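Putative endoribonuclease (Klebsiella pneumoniae, PDB 3LYB) is a putative endoribonuclease of the L-PSP (RidA-like) family, presumed to act as a hydrolase on RNA. Local coordinates at the interface of chains A and B. Numbering follows the deposited sequence. Chains: chain A/B, Putative endoribonuclease.

The interface of chains A and B. Residues chain A 96, 124-126; chain B 15-18, 25-28.
With OG beside its own backbone N and anti to the carbonyl carbon (chi1 -71°), B:Ser27 turns its hydroxyl toward the backbone N of A:Ser125, while A:Lys96, CG anti to the backbone N (chi1 172°), runs out until its chain bends at the last torsion beside the ring of B:Phe25. The B:Ser27 hydroxyl works in both directions. It accepts a hydrogen bond from the amide N of A:Ser125 at 2.9 Å, nearly straight at 170° at the hydrogen, and donates to the carbonyl O of B:Ala15 at 3.0 Å, reaching it from above the carbonyl plane. The B:Ala15 carbonyl, on the same chain, thus probably helps fix the rotation of the hydroxyl that meets A:Ser125. One residue on, the backbone N of B:Gly28 returns a more bent bond to the A:Ser125 carbonyl O at 3.0 Å, so both polar backbone atoms of A:Ser125, in strand 124-129, are tied to chain B. A:Val124 is the apolar plug, with 91 Å² of its own surface hidden by chain B: CG1 lies near CA of B:Ser27 (3.7 Å), and CG2 lies near B:Trp17 CA and B:Arg18 CB, beside the carbonyl oxygens of B:Ala15 and B:Phe25. The patch is one part of an A–B contact within the deposited twelve-chain assembly; L-PSP family proteins typically form trimers, and this contact may belong to such a ring. At its margin the A:Lys96 chain crosses the B:Phe25 side chain at about a right angle, placing the amine NZ 3.7 Å from ring carbon CD2.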
loop_
_atom_site.group_PDB
_atom_site.type_symbol
_atom_site.label_atom_id
_atom_site.label_comp_id
_atom_site.label_asym_id
_atom_site.label_seq_id
_atom_site.Cartn_x
_atom_site.Cartn_y
_atom_site.Cartn_z
ATOM N N LYS A 96 1.929 38.017 3.903
ATOM C CA LYS A 96 2.079 36.734 3.206
ATOM C C LYS A 96 2.109 35.521 4.142
ATOM O O LYS A 96 2.825 35.493 5.168
ATOM C CB LYS A 96 3.369 36.756 2.398
ATOM C CG LYS A 96 3.749 35.439 1.770
ATOM C CD LYS A 96 5.198 35.442 1.323
ATOM C CE LYS A 96 5.503 34.283 0.383
ATOM N NZ LYS A 96 5.065 34.614 -0.991
ATOM N N VAL A 124 -1.582 37.618 1.271
ATOM C CA VAL A 124 -1.364 36.779 0.120
ATOM C C VAL A 124 -1.138 35.344 0.629
ATOM O O VAL A 124 -0.585 35.146 1.704
ATOM C CB VAL A 124 -0.186 37.364 -0.689
ATOM C CG1 VAL A 124 0.657 36.306 -1.332
ATOM C CG2 VAL A 124 -0.705 38.361 -1.733
ATOM N N SER A 125 -1.592 34.349 -0.127
ATOM C CA SER A 125 -1.702 32.986 0.399
ATOM C C SER A 125 -1.192 31.863 -0.527
ATOM O O SER A 125 -1.471 31.853 -1.718
ATOM C CB SER A 125 -3.166 32.733 0.757
ATOM O OG SER A 125 -3.392 31.406 1.204
ATOM N N THR A 126 -0.445 30.919 0.035
ATOM C CA THR A 126 -0.106 29.669 -0.655
ATOM C C THR A 126 -0.439 28.537 0.295
ATOM O O THR A 126 -0.159 28.625 1.474
ATOM C CB THR A 126 1.396 29.575 -1.030
ATOM O OG1 THR A 126 1.776 30.709 -1.798
ATOM C CG2 THR A 126 1.663 28.363 -1.893
ATOM N N ALA B 15 -5.962 37.791 -0.706
ATOM C CA ALA B 15 -5.631 38.794 -1.739
ATOM C C ALA B 15 -4.817 38.260 -2.929
ATOM O O ALA B 15 -3.661 37.839 -2.765
ATOM C CB ALA B 15 -4.903 39.969 -1.110
ATOM N N ALA B 16 -5.404 38.323 -4.130
ATOM C CA ALA B 16 -4.723 37.911 -5.366
ATOM C C ALA B 16 -3.232 38.322 -5.394
ATOM O O ALA B 16 -2.360 37.490 -5.667
ATOM C CB ALA B 16 -5.477 38.431 -6.588
ATOM N N TRP B 17 -2.953 39.595 -5.105
ATOM C CA TRP B 17 -1.587 40.072 -4.881
ATOM C C TRP B 17 -1.575 41.165 -3.827
ATOM O O TRP B 17 -2.612 41.745 -3.512
ATOM C CB TRP B 17 -0.907 40.551 -6.173
ATOM C CG TRP B 17 -1.599 41.694 -6.863
ATOM C CD1 TRP B 17 -2.562 41.603 -7.824
ATOM C CD2 TRP B 17 -1.375 43.097 -6.654
ATOM N NE1 TRP B 17 -2.957 42.858 -8.227
ATOM C CE2 TRP B 17 -2.250 43.794 -7.521
ATOM C CE3 TRP B 17 -0.536 43.833 -5.810
ATOM C CZ2 TRP B 17 -2.308 45.194 -7.568
ATOM C CZ3 TRP B 17 -0.591 45.226 -5.855
ATOM C CH2 TRP B 17 -1.469 45.889 -6.727
ATOM N N ARG B 18 -0.408 41.412 -3.248
ATOM C CA ARG B 18 -0.231 42.512 -2.308
ATOM C C ARG B 18 1.123 43.156 -2.472
ATOM O O ARG B 18 2.123 42.487 -2.731
ATOM C CB ARG B 18 -0.517 42.120 -0.850
ATOM C CG ARG B 18 -2.007 42.244 -0.502
ATOM C CD ARG B 18 -2.357 41.892 0.942
ATOM N NE ARG B 18 -1.977 42.951 1.875
ATOM C CZ ARG B 18 -2.070 42.858 3.198
ATOM N NH1 ARG B 18 -2.538 41.748 3.772
ATOM N NH2 ARG B 18 -1.688 43.877 3.956
ATOM N N PHE B 25 3.998 40.500 -3.914
ATOM C CA PHE B 25 3.728 39.088 -3.631
ATOM C C PHE B 25 2.411 38.653 -4.231
ATOM O O PHE B 25 1.380 39.272 -4.026
ATOM C CB PHE B 25 3.688 38.841 -2.126
ATOM C CG PHE B 25 4.982 39.098 -1.451
ATOM C CD1 PHE B 25 5.184 40.292 -0.744
ATOM C CD2 PHE B 25 6.022 38.171 -1.543
ATOM C CE1 PHE B 25 6.416 40.566 -0.107
ATOM C CE2 PHE B 25 7.264 38.412 -0.911
ATOM C CZ PHE B 25 7.466 39.619 -0.187
ATOM N N LEU B 26 2.463 37.584 -5.004
ATOM C CA LEU B 26 1.260 36.944 -5.493
ATOM C C LEU B 26 0.977 35.737 -4.649
ATOM O O LEU B 26 1.901 35.074 -4.149
ATOM C CB LEU B 26 1.431 36.498 -6.936
ATOM C CG LEU B 26 1.257 37.570 -8.004
ATOM C CD1 LEU B 26 2.443 38.539 -8.030
ATOM C CD2 LEU B 26 1.062 36.909 -9.362
ATOM N N SER B 27 -0.311 35.470 -4.482
ATOM C CA SER B 27 -0.756 34.191 -3.992
ATOM C C SER B 27 -0.347 33.099 -4.967
ATOM O O SER B 27 -0.180 33.368 -6.163
ATOM C CB SER B 27 -2.268 34.193 -3.831
ATOM O OG SER B 27 -2.633 35.013 -2.735
ATOM N N GLY B 28 -0.175 31.880 -4.437
ATOM C CA GLY B 28 -0.080 30.663 -5.238
ATOM C C GLY B 28 -1.288 30.608 -6.159
ATOM O O GLY B 28 -2.391 30.986 -5.777
#